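Long-range contacts in SusD-like protein BACOVA_02651 (Bacteroides ovatus, PDB 5E75), which binds polysaccharide at the cell surface and probably captures xyloglucan there before its transport into the periplasm for degradation: residues 14-20 / 100-106; 129-133 / 148-154; 209-213 / 367-371; 305-310 / 321-325. All coordinates share one frame; numbering follows the deposited sequence.

Contact 1 of 4, residues 14-20 / 100-106; sequences YTSDEAL and SVSEAAK
Asp-17 and Ser-102 meet through a two-point grip in which each carboxylate oxygen takes one donor of the serine. The backbone N of Ser-102 reaches Asp-17 OD1 at 2.8 Å, nearly straight (169° at the hydrogen) and on the syn lone pair. The hydroxyl bonds to the second oxygen, Ser-102 OG to Asp-17 OD2 at 2.7 Å, arriving on the syn side but 30° out of the carboxylate plane. Ala-105 closes in on the same group, with its CB 3.3 Å from Asp-17 CG. Asp-17 holds this pose with CG anti to its own carbonyl carbon (chi1 -70°), which carries the carboxylate across to Ser-102. With an alanine here, the N-H and hydroxyl of Ser-102 would probably lose the two oxygens they donate to, and a gap would open beside the methyl of Ala-105.

Both segments are helix starts with serine N-caps: Ser-16 OG accepts from Ala-19 N at the head of helix 17-24, and Ser-102 OG accepts from Ala-105 N at 3.1 Å at the head of helix 103-125. The Ser-102 hydroxyl therefore serves two roles, capping its helix while donating to Asp-17.

Around this polar core, Val-101 splits its branches: CG2 lies 3.3 Å from Tyr-14 O, whereas CG1 faces Leu-20 CD2 at 4.0 Å, the two side chains crossing at about a right angle. One water links Asp-17 N to Ser-100 O. Farther out, backbone bonds join Tyr-14 to Gln-96 and Gln-98, and the Tyr-14 side chain rests on Ala-92 of helix 70-95.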
loop_
_atom_site.group_PDB
_atom_site.type_symbol
_atom_site.label_atom_id
_atom_site.label_comp_id
_atom_site.label_asym_id
_atom_site.label_seq_id
_atom_site.Cartn_x
_atom_site.Cartn_y
_atom_site.Cartn_z
ATOM N N TYR A 14 1.502 11.091 -32.298
ATOM C CA TYR A 14 2.061 9.748 -32.163
ATOM C C TYR A 14 1.775 8.952 -33.433
ATOM O O TYR A 14 0.620 8.785 -33.818
ATOM C CB TYR A 14 1.479 9.045 -30.923
ATOM C CG TYR A 14 1.598 9.881 -29.669
ATOM C CD1 TYR A 14 2.827 10.062 -29.051
ATOM C CD2 TYR A 14 0.490 10.511 -29.122
ATOM C CE1 TYR A 14 2.951 10.841 -27.914
ATOM C CE2 TYR A 14 0.600 11.289 -27.979
ATOM C CZ TYR A 14 1.839 11.453 -27.382
ATOM O OH TYR A 14 1.974 12.233 -26.251
ATOM N N THR A 15 2.834 8.471 -34.080
ATOM C CA THR A 15 2.711 7.812 -35.377
ATOM C C THR A 15 3.099 6.334 -35.326
ATOM O O THR A 15 3.100 5.652 -36.355
ATOM C CB THR A 15 3.556 8.531 -36.455
ATOM O OG1 THR A 15 4.949 8.359 -36.176
ATOM C CG2 THR A 15 3.224 10.023 -36.491
ATOM N N SER A 16 3.411 5.833 -34.132
ATOM C CA SER A 16 3.649 4.401 -33.951
ATOM C C SER A 16 3.154 3.959 -32.590
ATOM O O SER A 16 2.996 4.778 -31.683
ATOM C CB SER A 16 5.136 4.051 -34.093
ATOM O OG SER A 16 5.903 4.501 -32.991
ATOM N N ASP A 17 2.924 2.662 -32.453
ATOM C CA ASP A 17 2.520 2.096 -31.173
ATOM C C ASP A 17 3.581 2.398 -30.106
ATOM O O ASP A 17 3.244 2.760 -28.973
ATOM C CB ASP A 17 2.301 0.589 -31.301
ATOM C CG ASP A 17 1.069 0.238 -32.107
ATOM O OD1 ASP A 17 0.411 1.157 -32.628
ATOM O OD2 ASP A 17 0.773 -0.959 -32.232
ATOM N N GLU A 18 4.858 2.302 -30.472
ATOM C CA GLU A 18 5.935 2.526 -29.511
ATOM C C GLU A 18 5.986 3.980 -29.035
ATOM O O GLU A 18 6.275 4.248 -27.863
ATOM C CB GLU A 18 7.276 2.095 -30.099
ATOM C CG GLU A 18 7.388 0.585 -30.291
ATOM C CD GLU A 18 6.825 0.099 -31.610
ATOM O OE1 GLU A 18 6.258 0.910 -32.388
ATOM O OE2 GLU A 18 6.960 -1.114 -31.878
ATOM N N ALA A 19 5.662 4.915 -29.925
ATOM C CA ALA A 19 5.639 6.318 -29.553
ATOM C C ALA A 19 4.528 6.571 -28.548
ATOM O O ALA A 19 4.700 7.329 -27.590
ATOM C CB ALA A 19 5.454 7.206 -30.787
ATOM N N LEU A 20 3.383 5.932 -28.758
ATOM C CA LEU A 20 2.272 6.098 -27.852
ATOM C C LEU A 20 2.629 5.500 -26.497
ATOM O O LEU A 20 2.289 6.055 -25.454
ATOM C CB LEU A 20 1.018 5.437 -28.420
ATOM C CG LEU A 20 -0.215 5.473 -27.522
ATOM C CD1 LEU A 20 -0.583 6.904 -27.137
ATOM C CD2 LEU A 20 -1.388 4.806 -28.215
ATOM N N SER A 100 -1.380 4.948 -38.477
ATOM C CA SER A 100 -0.368 3.912 -38.269
ATOM C C SER A 100 -0.333 3.330 -36.844
ATOM O O SER A 100 0.309 2.310 -36.602
ATOM C CB SER A 100 1.007 4.434 -38.675
ATOM O OG SER A 100 1.181 5.768 -38.241
ATOM N N VAL A 101 -1.031 3.970 -35.910
ATOM C CA VAL A 101 -1.179 3.431 -34.555
ATOM C C VAL A 101 -2.328 2.417 -34.530
ATOM O O VAL A 101 -3.429 2.701 -35.001
ATOM C CB VAL A 101 -1.443 4.550 -33.546
ATOM C CG1 VAL A 101 -1.541 3.980 -32.149
ATOM C CG2 VAL A 101 -0.333 5.596 -33.604
ATOM N N SER A 102 -2.077 1.232 -33.982
ATOM C CA SER A 102 -3.048 0.144 -34.005
ATOM C C SER A 102 -4.149 0.293 -32.957
ATOM O O SER A 102 -3.964 0.936 -31.927
ATOM C CB SER A 102 -2.354 -1.200 -33.770
ATOM O OG SER A 102 -1.891 -1.316 -32.427
ATOM N N GLU A 103 -5.297 -0.318 -33.220
ATOM C CA GLU A 103 -6.387 -0.321 -32.254
ATOM C C GLU A 103 -5.971 -1.053 -30.977
ATOM O O GLU A 103 -6.364 -0.651 -29.880
ATOM C CB GLU A 103 -7.660 -0.916 -32.883
ATOM C CG GLU A 103 -8.851 -1.068 -31.934
ATOM C CD GLU A 103 -9.494 0.260 -31.528
ATOM O OE1 GLU A 103 -9.014 1.335 -31.932
ATOM O OE2 GLU A 103 -10.491 0.215 -30.782
ATOM N N ALA A 104 -5.167 -2.105 -31.088
ATOM C CA ALA A 104 -4.641 -2.787 -29.919
ATOM C C ALA A 104 -3.893 -1.807 -29.024
ATOM O O ALA A 104 -4.084 -1.794 -27.817
ATOM C CB ALA A 104 -3.716 -3.934 -30.341
ATOM N N ALA A 105 -3.055 -0.974 -29.619
ATOM C CA ALA A 105 -2.265 -0.044 -28.833
ATOM C C ALA A 105 -3.136 1.070 -28.243
ATOM O O ALA A 105 -2.918 1.496 -27.105
ATOM C CB ALA A 105 -1.161 0.528 -29.669
ATOM N N LYS A 106 -4.125 1.532 -28.993
ATOM C CA LYS A 106 -4.976 2.614 -28.521
ATOM C C LYS A 106 -5.793 2.169 -27.315
ATOM O O LYS A 106 -5.863 2.873 -26.301
ATOM C CB LYS A 106 -5.881 3.121 -29.654
ATOM C CG LYS A 106 -5.110 3.934 -30.683
ATOM C CD LYS A 106 -6.030 4.799 -31.527
ATOM C CE LYS A 106 -6.348 4.160 -32.811
ATOM N NZ LYS A 106 -7.227 5.064 -33.603
HETATM O O HOH W 1 2.809 1.212 -35.063
#

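Contact 2 of 4, residues 129-133 / 148-154; sequences GPVIL and LNREEDV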
loop_
_atom_site.group_PDB
_atom_site.type_symbol
_atom_site.label_atom_id
_atom_site.label_comp_id
_atom_site.label_asym_id
_atom_site.label_seq_id
_atom_site.Cartn_x
_atom_site.Cartn_y
_atom_site.Cartn_z
ATOM N N GLY A 129 -13.066 9.431 1.490
ATOM C CA GLY A 129 -14.427 8.986 1.213
ATOM C C GLY A 129 -14.934 9.685 -0.038
ATOM O O GLY A 129 -14.422 9.421 -1.115
ATOM N N PRO A 130 -15.911 10.600 0.087
ATOM C CA PRO A 130 -16.331 11.364 -1.087
ATOM C C PRO A 130 -15.164 12.133 -1.681
ATOM O O PRO A 130 -14.358 12.723 -0.952
ATOM C CB PRO A 130 -17.392 12.324 -0.520
ATOM C CG PRO A 130 -17.886 11.658 0.730
ATOM C CD PRO A 130 -16.685 10.965 1.291
ATOM N N VAL A 131 -15.071 12.133 -3.004
ATOM C CA VAL A 131 -14.079 12.946 -3.715
ATOM C C VAL A 131 -14.706 13.421 -5.025
ATOM O O VAL A 131 -15.817 12.997 -5.357
ATOM C CB VAL A 131 -12.751 12.175 -3.987
ATOM C CG1 VAL A 131 -11.980 11.941 -2.684
ATOM C CG2 VAL A 131 -13.011 10.871 -4.708
ATOM N N ILE A 132 -14.032 14.304 -5.757
ATOM C CA ILE A 132 -14.560 14.825 -7.013
ATOM C C ILE A 132 -14.183 13.885 -8.158
ATOM O O ILE A 132 -12.993 13.667 -8.413
ATOM C CB ILE A 132 -13.983 16.225 -7.293
ATOM C CG1 ILE A 132 -14.312 17.166 -6.135
ATOM C CG2 ILE A 132 -14.531 16.778 -8.593
ATOM C CD1 ILE A 132 -13.532 18.465 -6.135
ATOM N N LEU A 133 -15.184 13.330 -8.835
ATOM C CA LEU A 133 -14.969 12.481 -10.004
ATOM C C LEU A 133 -14.805 13.334 -11.254
ATOM O O LEU A 133 -15.600 14.250 -11.496
ATOM C CB LEU A 133 -16.151 11.522 -10.162
ATOM C CG LEU A 133 -16.296 10.509 -9.014
ATOM C CD1 LEU A 133 -17.596 9.743 -9.190
ATOM C CD2 LEU A 133 -15.101 9.559 -8.969
ATOM N N LEU A 148 -18.179 17.521 -4.440
ATOM C CA LEU A 148 -17.848 16.140 -4.163
ATOM C C LEU A 148 -18.926 15.218 -4.707
ATOM O O LEU A 148 -20.094 15.597 -4.797
ATOM C CB LEU A 148 -17.769 15.948 -2.656
ATOM C CG LEU A 148 -16.651 16.690 -1.922
ATOM C CD1 LEU A 148 -16.981 16.793 -0.436
ATOM C CD2 LEU A 148 -15.360 15.949 -2.133
ATOM N N ASN A 149 -18.529 13.995 -5.041
ATOM C CA ASN A 149 -19.480 12.940 -5.367
ATOM C C ASN A 149 -19.539 11.889 -4.269
ATOM O O ASN A 149 -18.602 11.750 -3.481
ATOM C CB ASN A 149 -19.099 12.320 -6.710
ATOM C CG ASN A 149 -19.150 13.329 -7.835
ATOM O OD1 ASN A 149 -18.133 13.650 -8.463
ATOM N ND2 ASN A 149 -20.341 13.856 -8.092
ATOM N N ARG A 150 -20.643 11.148 -4.209
ATOM C CA ARG A 150 -20.883 10.236 -3.088
ATOM C C ARG A 150 -19.979 9.016 -3.143
ATOM O O ARG A 150 -19.511 8.634 -4.203
ATOM C CB ARG A 150 -22.337 9.767 -3.089
ATOM C CG ARG A 150 -23.361 10.901 -3.061
ATOM C CD ARG A 150 -24.758 10.366 -3.357
ATOM N NE ARG A 150 -24.787 9.786 -4.694
ATOM C CZ ARG A 150 -25.873 9.344 -5.317
ATOM N NH1 ARG A 150 -27.063 9.422 -4.732
ATOM N NH2 ARG A 150 -25.762 8.843 -6.540
ATOM N N GLU A 151 -19.722 8.418 -1.988
ATOM C CA GLU A 151 -18.947 7.194 -1.923
ATOM C C GLU A 151 -19.461 6.135 -2.916
ATOM O O GLU A 151 -18.654 5.481 -3.580
ATOM C CB GLU A 151 -18.922 6.669 -0.478
ATOM C CG GLU A 151 -18.123 7.584 0.462
ATOM C CD GLU A 151 -18.141 7.172 1.929
ATOM O OE1 GLU A 151 -18.661 6.090 2.266
ATOM O OE2 GLU A 151 -17.633 7.949 2.763
ATOM N N GLU A 152 -20.779 5.952 -3.044
ATOM C CA GLU A 152 -21.283 4.954 -3.981
ATOM C C GLU A 152 -20.943 5.298 -5.430
ATOM O O GLU A 152 -20.668 4.394 -6.213
ATOM C CB GLU A 152 -22.800 4.706 -3.824
ATOM C CG GLU A 152 -23.187 3.884 -2.585
ATOM C CD GLU A 152 -22.532 2.504 -2.569
ATOM O OE1 GLU A 152 -22.649 1.793 -3.594
ATOM O OE2 GLU A 152 -21.893 2.142 -1.541
ATOM N N ASP A 153 -20.976 6.585 -5.781
ATOM C CA ASP A 153 -20.591 7.021 -7.119
ATOM C C ASP A 153 -19.132 6.676 -7.387
ATOM O O ASP A 153 -18.781 6.246 -8.491
ATOM C CB ASP A 153 -20.724 8.546 -7.295
ATOM C CG ASP A 153 -22.149 9.057 -7.208
ATOM O OD1 ASP A 153 -23.027 8.593 -7.956
ATOM O OD2 ASP A 153 -22.357 10.011 -6.427
ATOM N N VAL A 154 -18.276 6.912 -6.391
ATOM C CA VAL A 154 -16.841 6.690 -6.525
ATOM C C VAL A 154 -16.605 5.202 -6.770
ATOM O O VAL A 154 -15.880 4.829 -7.692
ATOM C CB VAL A 154 -16.055 7.225 -5.316
ATOM C CG1 VAL A 154 -14.559 6.968 -5.490
ATOM C CG2 VAL A 154 -16.278 8.724 -5.155
#
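Asn-149 reaches across to Leu-133 atom by atom. Its CB packs near Val-131 O and stands 3.9 Å from Leu-133 CD1; CG lies at a similar range from that methyl; and OD1 accepts from Leu-133 N at 3.0 Å, with 163° at the hydrogen and the donor in the carbonyl plane. CG is anti to the residue's own carbonyl carbon (chi1 -62°), which swings the amide over to Leu-133, while ND2 is satisfied by Val-513 O. The backbone adds a second bond, Asn-149 N to Val-131 O at 2.9 Å.

Apolar contacts flank this pair. Leu-148 CD2 lies 3.6 Å from Val-131 CA, and Val-154 CG2 meets Val-131 CG2 at 3.9 Å. Leu-133 CD1 touches Asp-153 CB at 3.8 Å. The carboxylate of Asp-153 turns back to Arg-150, the N-cap residue of helix 151-168: OD2 accepts from both Arg-150 N and NE, and OD1 from Arg-150 NH2, a side-on salt bridge. The bond to Arg-150 N, three residues back, is the half of a capping box in which the N3 side chain accepts from the N-cap N-H. A leucine in place of the aspartate would probably leave the Arg-150 guanidinium without its mate and free to turn, and the N-H of Arg-150 without that acceptor. At the other end, Glu-151 OE2 lies 3.5 Å from Pro-130 CD; its carboxylate is held by Trp-197 and Arg-430.

The turn into helix 151-168 is thus pinned to the loop that follows helix 103-125, whose Tyr-121 and Met-124 pack on Val-131, while Trp-76 and Tyr-80 of helix 70-95 close over the same valine.

Contact 3 of 4, residues 209-213 / 367-371; sequences ELARQ and YAEAC
Ala-370 and Arg-212 join two helices, 205-221 and 360-372, that pack in a near-antiparallel pair: the axes of segments 209-213 and 367-371 approach to 8.7 Å, with 147° between their N-to-C directions. Such helix pairing is in keeping with the TPR-related, largely helical build of SusD proteins.

The apolar part of the interface is small. Two methyls face each other, Ala-211 CB and Ala-370 CB, 3.9 Å apart, and the short side chains are consistent with the close axis spacing. The aliphatic stem of Arg-212 runs alongside: its CG lies 3.7 Å from Ala-370 CB, and its CD sits 3.8 Å from Cys-371 SG. The Tyr-367 ring adds a looser contact, CE1 to Arg-212 CB at 4.2 Å, and goes on to pack against Ala-215 and Cys-219 of the same facing helix.

The polar part belongs to the guanidinium. Within its own helix, Arg-212 NH2 makes a salt bridge to Glu-209 OE1 at 2.7 Å, and one face of the group lies over Glu-209 CA. A bend in the arginine chain (chi3 -64°) helps place the planar group for its bond across the contact: Arg-212 NH1 donates to Ala-370 O at 3.0 Å, the oxygen in the guanidinium plane but the donor tilted 34° from the carbonyl plane.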
loop_
_atom_site.group_PDB
_atom_site.type_symbol
_atom_site.label_atom_id
_atom_site.label_comp_id
_atom_site.label_asym_id
_atom_site.label_seq_id
_atom_site.Cartn_x
_atom_site.Cartn_y
_atom_site.Cartn_z
ATOM N N GLU A 209 -19.773 -12.680 -4.405
ATOM C CA GLU A 209 -19.681 -13.606 -5.518
ATOM C C GLU A 209 -18.772 -13.042 -6.609
ATOM O O GLU A 209 -17.928 -13.746 -7.141
ATOM C CB GLU A 209 -21.079 -13.915 -6.067
ATOM C CG GLU A 209 -21.093 -14.807 -7.291
ATOM C CD GLU A 209 -20.457 -16.160 -7.055
ATOM O OE1 GLU A 209 -20.432 -16.620 -5.892
ATOM O OE2 GLU A 209 -19.972 -16.767 -8.033
ATOM N N LEU A 210 -18.956 -11.772 -6.952
ATOM C CA LEU A 210 -18.093 -11.141 -7.942
ATOM C C LEU A 210 -16.617 -11.090 -7.506
ATOM O O LEU A 210 -15.727 -11.380 -8.299
ATOM C CB LEU A 210 -18.614 -9.743 -8.274
ATOM C CG LEU A 210 -19.903 -9.736 -9.105
ATOM C CD1 LEU A 210 -20.593 -8.375 -9.038
ATOM C CD2 LEU A 210 -19.609 -10.116 -10.524
ATOM N N ALA A 211 -16.356 -10.753 -6.246
ATOM C CA ALA A 211 -14.991 -10.775 -5.722
ATOM C C ALA A 211 -14.377 -12.170 -5.871
ATOM O O ALA A 211 -13.226 -12.326 -6.274
ATOM C CB ALA A 211 -14.987 -10.342 -4.273
ATOM N N ARG A 212 -15.161 -13.197 -5.539
ATOM C CA ARG A 212 -14.673 -14.573 -5.695
ATOM C C ARG A 212 -14.400 -14.919 -7.151
ATOM O O ARG A 212 -13.412 -15.565 -7.468
ATOM C CB ARG A 212 -15.668 -15.583 -5.126
ATOM C CG ARG A 212 -15.718 -15.615 -3.610
ATOM C CD ARG A 212 -16.504 -16.809 -3.120
ATOM N NE ARG A 212 -17.912 -16.780 -3.510
ATOM C CZ ARG A 212 -18.902 -16.301 -2.757
ATOM N NH1 ARG A 212 -18.666 -15.770 -1.568
ATOM N NH2 ARG A 212 -20.152 -16.355 -3.195
ATOM N N GLN A 213 -15.294 -14.512 -8.041
ATOM C CA GLN A 213 -15.104 -14.822 -9.447
ATOM C C GLN A 213 -13.830 -14.191 -10.009
ATOM O O GLN A 213 -13.048 -14.860 -10.673
ATOM C CB GLN A 213 -16.319 -14.376 -10.248
ATOM C CG GLN A 213 -17.541 -15.247 -10.030
ATOM C CD GLN A 213 -18.713 -14.781 -10.865
ATOM O OE1 GLN A 213 -19.613 -14.103 -10.370
ATOM N NE2 GLN A 213 -18.699 -15.127 -12.144
ATOM N N TYR A 367 -9.197 -13.439 -2.052
ATOM C CA TYR A 367 -10.041 -14.574 -2.387
ATOM C C TYR A 367 -10.493 -15.293 -1.105
ATOM O O TYR A 367 -11.679 -15.601 -0.939
ATOM C CB TYR A 367 -9.269 -15.525 -3.308
ATOM C CG TYR A 367 -10.048 -16.715 -3.843
ATOM C CD1 TYR A 367 -11.430 -16.690 -3.957
ATOM C CD2 TYR A 367 -9.378 -17.853 -4.250
ATOM C CE1 TYR A 367 -12.132 -17.785 -4.450
ATOM C CE2 TYR A 367 -10.070 -18.952 -4.740
ATOM C CZ TYR A 367 -11.444 -18.907 -4.837
ATOM O OH TYR A 367 -12.125 -20.007 -5.321
ATOM N N ALA A 368 -9.563 -15.535 -0.183
ATOM C CA ALA A 368 -9.908 -16.190 1.068
ATOM C C ALA A 368 -10.980 -15.421 1.829
ATOM O O ALA A 368 -11.944 -15.999 2.344
ATOM C CB ALA A 368 -8.665 -16.373 1.947
ATOM N N GLU A 369 -10.826 -14.104 1.916
ATOM C CA GLU A 369 -11.764 -13.282 2.668
ATOM C C GLU A 369 -13.134 -13.281 1.991
ATOM O O GLU A 369 -14.180 -13.284 2.656
ATOM C CB GLU A 369 -11.216 -11.849 2.842
ATOM C CG GLU A 369 -12.040 -10.960 3.745
ATOM C CD GLU A 369 -11.404 -9.595 4.024
ATOM O OE1 GLU A 369 -10.217 -9.402 3.710
ATOM O OE2 GLU A 369 -12.102 -8.736 4.599
ATOM N N ALA A 370 -13.144 -13.275 0.660
ATOM C CA ALA A 370 -14.409 -13.315 -0.070
ATOM C C ALA A 370 -15.103 -14.676 0.071
ATOM O O ALA A 370 -16.336 -14.735 0.048
ATOM C CB ALA A 370 -14.205 -12.960 -1.534
ATOM N N CYS A 371 -14.326 -15.748 0.229
ATOM C CA CYS A 371 -14.902 -17.067 0.524
ATOM C C CYS A 371 -15.450 -17.150 1.953
ATOM O O CYS A 371 -16.513 -17.744 2.184
ATOM C CB CYS A 371 -13.881 -18.174 0.272
ATOM S SG CYS A 371 -13.488 -18.440 -1.454
#

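Contact 4 of 4, residues 305-310 / 321-325; sequences FTKGSY and YTYKG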
loop_
_atom_site.group_PDB
_atom_site.type_symbol
_atom_site.label_atom_id
_atom_site.label_comp_id
_atom_site.label_asym_id
_atom_site.label_seq_id
_atom_site.Cartn_x
_atom_site.Cartn_y
_atom_site.Cartn_z
ATOM N N PHE A 305 14.340 -4.547 10.978
ATOM C CA PHE A 305 15.537 -5.017 11.685
ATOM C C PHE A 305 15.163 -5.222 13.152
ATOM O O PHE A 305 14.495 -4.377 13.725
ATOM C CB PHE A 305 16.647 -3.977 11.612
ATOM C CG PHE A 305 17.179 -3.721 10.219
ATOM C CD1 PHE A 305 18.037 -4.630 9.608
ATOM C CD2 PHE A 305 16.868 -2.546 9.528
ATOM C CE1 PHE A 305 18.551 -4.390 8.350
ATOM C CE2 PHE A 305 17.390 -2.316 8.266
ATOM C CZ PHE A 305 18.235 -3.232 7.688
ATOM N N THR A 306 15.583 -6.325 13.769
ATOM C CA THR A 306 15.526 -6.459 15.221
ATOM C C THR A 306 16.837 -7.078 15.678
ATOM O O THR A 306 17.552 -7.672 14.882
ATOM C CB THR A 306 14.331 -7.302 15.718
ATOM O OG1 THR A 306 14.375 -8.611 15.138
ATOM C CG2 THR A 306 12.986 -6.618 15.385
ATOM N N LYS A 307 17.152 -6.908 16.957
ATOM C CA LYS A 307 18.484 -7.217 17.475
ATOM C C LYS A 307 18.964 -8.621 17.114
ATOM O O LYS A 307 18.287 -9.609 17.393
ATOM C CB LYS A 307 18.491 -7.051 18.986
ATOM C CG LYS A 307 19.893 -7.112 19.590
ATOM C CD LYS A 307 19.858 -6.751 21.059
ATOM C CE LYS A 307 21.257 -6.482 21.580
ATOM N NZ LYS A 307 21.230 -6.134 23.023
ATOM N N GLY A 308 20.148 -8.690 16.521
ATOM C CA GLY A 308 20.753 -9.965 16.183
ATOM C C GLY A 308 20.338 -10.550 14.843
ATOM O O GLY A 308 20.892 -11.559 14.414
ATOM N N SER A 309 19.380 -9.928 14.154
ATOM C CA SER A 309 18.984 -10.440 12.850
ATOM C C SER A 309 20.086 -10.216 11.827
ATOM O O SER A 309 20.686 -9.136 11.774
ATOM C CB SER A 309 17.694 -9.780 12.356
ATOM O OG SER A 309 16.593 -10.216 13.153
ATOM N N TYR A 310 20.333 -11.255 11.032
ATOM C CA TYR A 310 21.394 -11.282 10.023
ATOM C C TYR A 310 20.845 -11.271 8.601
ATOM O O TYR A 310 19.863 -11.934 8.294
ATOM C CB TYR A 310 22.321 -12.500 10.241
ATOM C CG TYR A 310 23.373 -12.668 9.166
ATOM C CD1 TYR A 310 24.516 -11.875 9.133
ATOM C CD2 TYR A 310 23.209 -13.603 8.167
ATOM C CE1 TYR A 310 25.461 -12.030 8.142
ATOM C CE2 TYR A 310 24.142 -13.761 7.176
ATOM C CZ TYR A 310 25.262 -12.970 7.164
ATOM O OH TYR A 310 26.188 -13.133 6.143
ATOM N N TYR A 321 25.219 -8.339 7.029
ATOM C CA TYR A 321 24.942 -7.342 8.050
ATOM C C TYR A 321 24.132 -7.926 9.196
ATOM O O TYR A 321 23.123 -8.612 8.981
ATOM C CB TYR A 321 24.137 -6.175 7.452
ATOM C CG TYR A 321 23.669 -5.164 8.476
ATOM C CD1 TYR A 321 24.537 -4.235 9.011
ATOM C CD2 TYR A 321 22.360 -5.153 8.921
ATOM C CE1 TYR A 321 24.107 -3.325 9.959
ATOM C CE2 TYR A 321 21.929 -4.256 9.848
ATOM C CZ TYR A 321 22.795 -3.344 10.380
ATOM O OH TYR A 321 22.337 -2.452 11.316
ATOM N N THR A 322 24.565 -7.635 10.420
ATOM C CA THR A 322 23.818 -7.969 11.613
ATOM C C THR A 322 23.399 -6.675 12.288
ATOM O O THR A 322 24.231 -5.820 12.575
ATOM C CB THR A 322 24.682 -8.768 12.600
ATOM O OG1 THR A 322 25.101 -9.987 11.982
ATOM C CG2 THR A 322 23.910 -9.091 13.852
ATOM N N TYR A 323 22.106 -6.529 12.560
ATOM C CA TYR A 323 21.630 -5.382 13.314
ATOM C C TYR A 323 21.954 -5.571 14.788
ATOM O O TYR A 323 21.569 -6.572 15.387
ATOM C CB TYR A 323 20.117 -5.206 13.126
ATOM C CG TYR A 323 19.528 -4.099 13.970
ATOM C CD1 TYR A 323 19.809 -2.768 13.700
ATOM C CD2 TYR A 323 18.680 -4.382 15.028
ATOM C CE1 TYR A 323 19.271 -1.752 14.488
ATOM C CE2 TYR A 323 18.127 -3.383 15.790
ATOM C CZ TYR A 323 18.425 -2.068 15.527
ATOM O OH TYR A 323 17.886 -1.078 16.305
ATOM N N LYS A 324 22.647 -4.599 15.372
ATOM C CA LYS A 324 23.126 -4.731 16.753
ATOM C C LYS A 324 22.509 -3.702 17.688
ATOM O O LYS A 324 22.877 -3.623 18.868
ATOM C CB LYS A 324 24.654 -4.630 16.785
ATOM C CG LYS A 324 25.298 -5.798 16.068
ATOM C CD LYS A 324 26.795 -5.635 15.931
ATOM C CE LYS A 324 27.390 -6.809 15.176
ATOM N NZ LYS A 324 28.874 -6.745 15.126
ATOM N N GLY A 325 21.571 -2.915 17.182
ATOM C CA GLY A 325 20.813 -1.999 18.014
ATOM C C GLY A 325 19.736 -2.708 18.812
ATOM O O GLY A 325 19.650 -3.940 18.801
#
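Gly-308 and Tyr-323 are joined by the first of two backbone bonds: Gly-308 N donates to Tyr-323 O at 2.8 Å, and Tyr-323 N donates to Ser-309 O at 3.1 Å. Ser-309 O also receives a CA-H contact from Thr-322, and Tyr-321 O one from the CA of Tyr-310. Inside 305-310, Ser-309 N bonds to Thr-306 O, closing a type II turn; at Gly-308, phi is 86°, where a CB would jam against the preceding carbonyl oxygen.

The side-chain hydroxyls find partners elsewhere: Tyr-321 with Glu-271, Tyr-323 with Ala-327 N, Tyr-310 with Gly-319 O, Ser-309 with Asn-301 and Thr-306 with Lys-454. Gly-325 O, by contrast, is buried without a polar partner, facing the extended Lys-307 chain, whose CG is 3.3 Å away.

With CG of Tyr-323 anti to its backbone N (chi1 175°), one ring face meets Phe-305 CB in a CH-pi contact. The Tyr-321 edge points at the Phe-305 face in an offset edge-to-face pair, planes at 79°. Strands 310-311 and 321-322, adjacent along the chain, form a two-stranded antiparallel sheet as in a long-looped beta hairpin, with Tyr-310 and Thr-322 as a non-hydrogen-bonded pair, backed by this aromatic cluster.

Overall arrangement
Along the chain, contacts 1, 2 and 3 come in series, and contact 4 falls in the sequence between the two segments of contact 3. Helix 103-125 runs between the first two: contact 1 includes its start, and contact 2 uses the loop after its end, with centres about 33 Å apart. Contact 3 pairs helices 205-221 and 360-372, its centre about 25 Å from that of contact 2. Contact 4 is remote, its centre about 51 Å from that of contact 1. None touch. Contacts 1 and 3 thus tie sequence-distant helices together, contact 2 is a local join of a loop to a helix start, and contact 4 closes a local two-stranded sheet across the chain's centre from contact 2.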